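Local structure of Csc2 (Thermofilum pendens, 4TXD) at residues A[170-175]-A[194-199]. The protein probably binds crRNA as the Cas7-family backbone subunit of a type I-D CRISPR interference complex, and carries a bound zinc ion. Numbering follows the deposited sequence.
Sequences HCTIFG and KTRVRF. With ZN (zinc ion), chain B.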
loop_
_atom_site.group_PDB
_atom_site.type_symbol
_atom_site.label_atom_id
_atom_site.label_comp_id
_atom_site.label_asym_id
_atom_site.label_seq_id
_atom_site.Cartn_x
_atom_site.Cartn_y
_atom_site.Cartn_z
ATOM N N HIS A 170 -7.978 4.142 -4.645
ATOM C CA HIS A 170 -7.593 3.616 -3.362
ATOM C C HIS A 170 -8.596 2.587 -2.875
ATOM O O HIS A 170 -8.223 1.623 -2.319
ATOM C CB HIS A 170 -7.266 4.700 -2.337
ATOM C CG HIS A 170 -8.373 5.027 -1.411
ATOM N ND1 HIS A 170 -8.710 4.232 -0.349
ATOM C CD2 HIS A 170 -9.231 6.063 -1.389
ATOM C CE1 HIS A 170 -9.723 4.764 0.293
ATOM N NE2 HIS A 170 -10.065 5.873 -0.324
ATOM N N CYS A 171 -9.861 2.799 -3.158
ATOM C CA CYS A 171 -10.867 1.813 -2.816
ATOM C C CYS A 171 -10.702 0.517 -3.570
ATOM O O CYS A 171 -10.745 -0.511 -2.995
ATOM C CB CYS A 171 -12.266 2.352 -3.039
ATOM S SG CYS A 171 -12.841 3.547 -1.850
ATOM N N THR A 172 -10.505 0.599 -4.863
ATOM C CA THR A 172 -10.453 -0.584 -5.677
ATOM C C THR A 172 -9.174 -1.365 -5.511
ATOM O O THR A 172 -9.152 -2.545 -5.646
ATOM C CB THR A 172 -10.723 -0.279 -7.154
ATOM O OG1 THR A 172 -9.723 0.571 -7.660
ATOM C CG2 THR A 172 -12.042 0.380 -7.303
ATOM N N ILE A 173 -8.102 -0.678 -5.204
ATOM C CA ILE A 173 -6.820 -1.359 -5.082
ATOM C C ILE A 173 -6.637 -1.951 -3.682
ATOM O O ILE A 173 -6.238 -3.109 -3.536
ATOM C CB ILE A 173 -5.637 -0.400 -5.390
ATOM C CG1 ILE A 173 -5.601 -0.071 -6.891
ATOM C CG2 ILE A 173 -4.316 -1.031 -4.979
ATOM C CD1 ILE A 173 -4.685 1.100 -7.224
ATOM N N PHE A 174 -6.924 -1.155 -2.658
ATOM C CA PHE A 174 -6.659 -1.578 -1.290
ATOM C C PHE A 174 -7.884 -2.166 -0.590
ATOM O O PHE A 174 -7.787 -2.654 0.544
ATOM C CB PHE A 174 -6.096 -0.408 -0.479
ATOM C CG PHE A 174 -4.765 0.061 -0.971
ATOM C CD1 PHE A 174 -3.617 -0.677 -0.699
ATOM C CD2 PHE A 174 -4.655 1.225 -1.724
ATOM C CE1 PHE A 174 -2.366 -0.252 -1.166
ATOM C CE2 PHE A 174 -3.408 1.665 -2.196
ATOM C CZ PHE A 174 -2.264 0.923 -1.922
ATOM N N GLY A 175 -9.038 -2.098 -1.250
ATOM C CA GLY A 175 -10.225 -2.755 -0.724
ATOM C C GLY A 175 -11.238 -1.899 0.010
ATOM O O GLY A 175 -10.947 -0.792 0.472
ATOM N N LYS A 194 -11.393 -7.124 -1.614
ATOM C CA LYS A 194 -10.188 -7.421 -0.844
ATOM C C LYS A 194 -8.977 -6.751 -1.482
ATOM O O LYS A 194 -8.911 -6.588 -2.697
ATOM C CB LYS A 194 -9.948 -8.927 -0.739
ATOM C CG LYS A 194 -10.877 -9.644 0.236
ATOM C CD LYS A 194 -10.520 -11.118 0.351
ATOM C CE LYS A 194 -9.832 -11.435 1.668
ATOM N NZ LYS A 194 -10.757 -11.235 2.818
ATOM N N THR A 195 -8.013 -6.360 -0.653
ATOM C CA THR A 195 -6.813 -5.707 -1.190
ATOM C C THR A 195 -6.038 -6.598 -2.178
ATOM O O THR A 195 -5.888 -7.812 -1.980
ATOM C CB THR A 195 -5.859 -5.262 -0.044
ATOM O OG1 THR A 195 -4.758 -4.531 -0.601
ATOM C CG2 THR A 195 -5.325 -6.475 0.744
ATOM N N ARG A 196 -5.559 -5.985 -3.257
ATOM C CA ARG A 196 -4.703 -6.667 -4.218
ATOM C C ARG A 196 -3.236 -6.335 -3.910
ATOM O O ARG A 196 -2.325 -6.720 -4.637
ATOM C CB ARG A 196 -5.085 -6.266 -5.658
ATOM C CG ARG A 196 -6.193 -7.163 -6.272
ATOM C CD ARG A 196 -6.662 -6.651 -7.651
ATOM N NE ARG A 196 -7.330 -5.367 -7.509
ATOM C CZ ARG A 196 -7.360 -4.404 -8.425
ATOM N NH1 ARG A 196 -6.761 -4.561 -9.603
ATOM N NH2 ARG A 196 -8.002 -3.282 -8.144
ATOM N N VAL A 197 -3.041 -5.613 -2.815
ATOM C CA VAL A 197 -1.711 -5.259 -2.294
ATOM C C VAL A 197 -1.603 -5.821 -0.873
ATOM O O VAL A 197 -2.204 -5.284 0.053
ATOM C CB VAL A 197 -1.487 -3.724 -2.280
ATOM C CG1 VAL A 197 -0.100 -3.359 -1.703
ATOM C CG2 VAL A 197 -1.672 -3.143 -3.689
ATOM N N ARG A 198 -0.888 -6.933 -0.722
ATOM C CA ARG A 198 -0.752 -7.593 0.573
ATOM C C ARG A 198 0.627 -7.327 1.176
ATOM O O ARG A 198 1.633 -7.748 0.617
ATOM C CB ARG A 198 -0.960 -9.102 0.434
ATOM C CG ARG A 198 -2.387 -9.525 0.149
ATOM C CD ARG A 198 -2.745 -10.777 0.946
ATOM N NE ARG A 198 -3.090 -11.917 0.101
ATOM C CZ ARG A 198 -2.289 -12.956 -0.128
ATOM N NH1 ARG A 198 -1.080 -13.009 0.417
ATOM N NH2 ARG A 198 -2.698 -13.947 -0.910
ATOM N N PHE A 199 0.666 -6.653 2.313
ATOM C CA PHE A 199 1.945 -6.359 2.969
ATOM C C PHE A 199 2.375 -7.454 3.936
ATOM O O PHE A 199 1.554 -7.955 4.708
ATOM C CB PHE A 199 1.877 -5.046 3.748
ATOM C CG PHE A 199 1.889 -3.819 2.892
ATOM C CD1 PHE A 199 3.081 -3.331 2.368
ATOM C CD2 PHE A 199 0.704 -3.140 2.620
ATOM C CE1 PHE A 199 3.099 -2.185 1.574
ATOM C CE2 PHE A 199 0.708 -1.996 1.833
ATOM C CZ PHE A 199 1.903 -1.515 1.303
HETATM ZN ZN ZN B . -12.603 5.683 -2.885
HETATM O O HOH W 1 -8.732 -1.037 -9.717
HETATM O O HOH W 2 -8.854 -5.291 -5.129
#
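R196 and the last turn of helix 169-174 illustrate how carbonyls at a helix C-terminus are used up. Backbone R196 N donates an almost straight hydrogen bond to I173 O (3.0 Å, 175°). A bend at chi3 (-66°) turns the R196 guanidinium toward the helix end, where R196 NH2 hydrogen-bonds T172 O at 2.8 Å; the oxygen lies in the guanidinium plane, NH2 well above the carbonyl plane. Water 2 joins T172 O, K194 O and R196 NE, and water 1 links R196 NH2 to T172 OG1, which also hydrogen-bonds S351. R196 NH1 turns to E254 in a salt bridge. Replacing R196 by an alanine would probably leave T172 O short of one donor and E254 without this charged mate.

Apolar side chains cross at a slant: V197 CG2 touches I173 CG2 at 3.6 Å, and V197 CB approaches F174 CE1 at 3.8 Å. I173 CG2 rests over the centre of the F174 ring.

The helix also brings C171 SG to the zinc ion (2.4 Å), whose site C146, D165 and C168 complete. The contact thus joins the zinc-bearing helix to the start of strand 197-204 in the antiparallel sheet, consistent with the RRM-like core of Cas7 proteins.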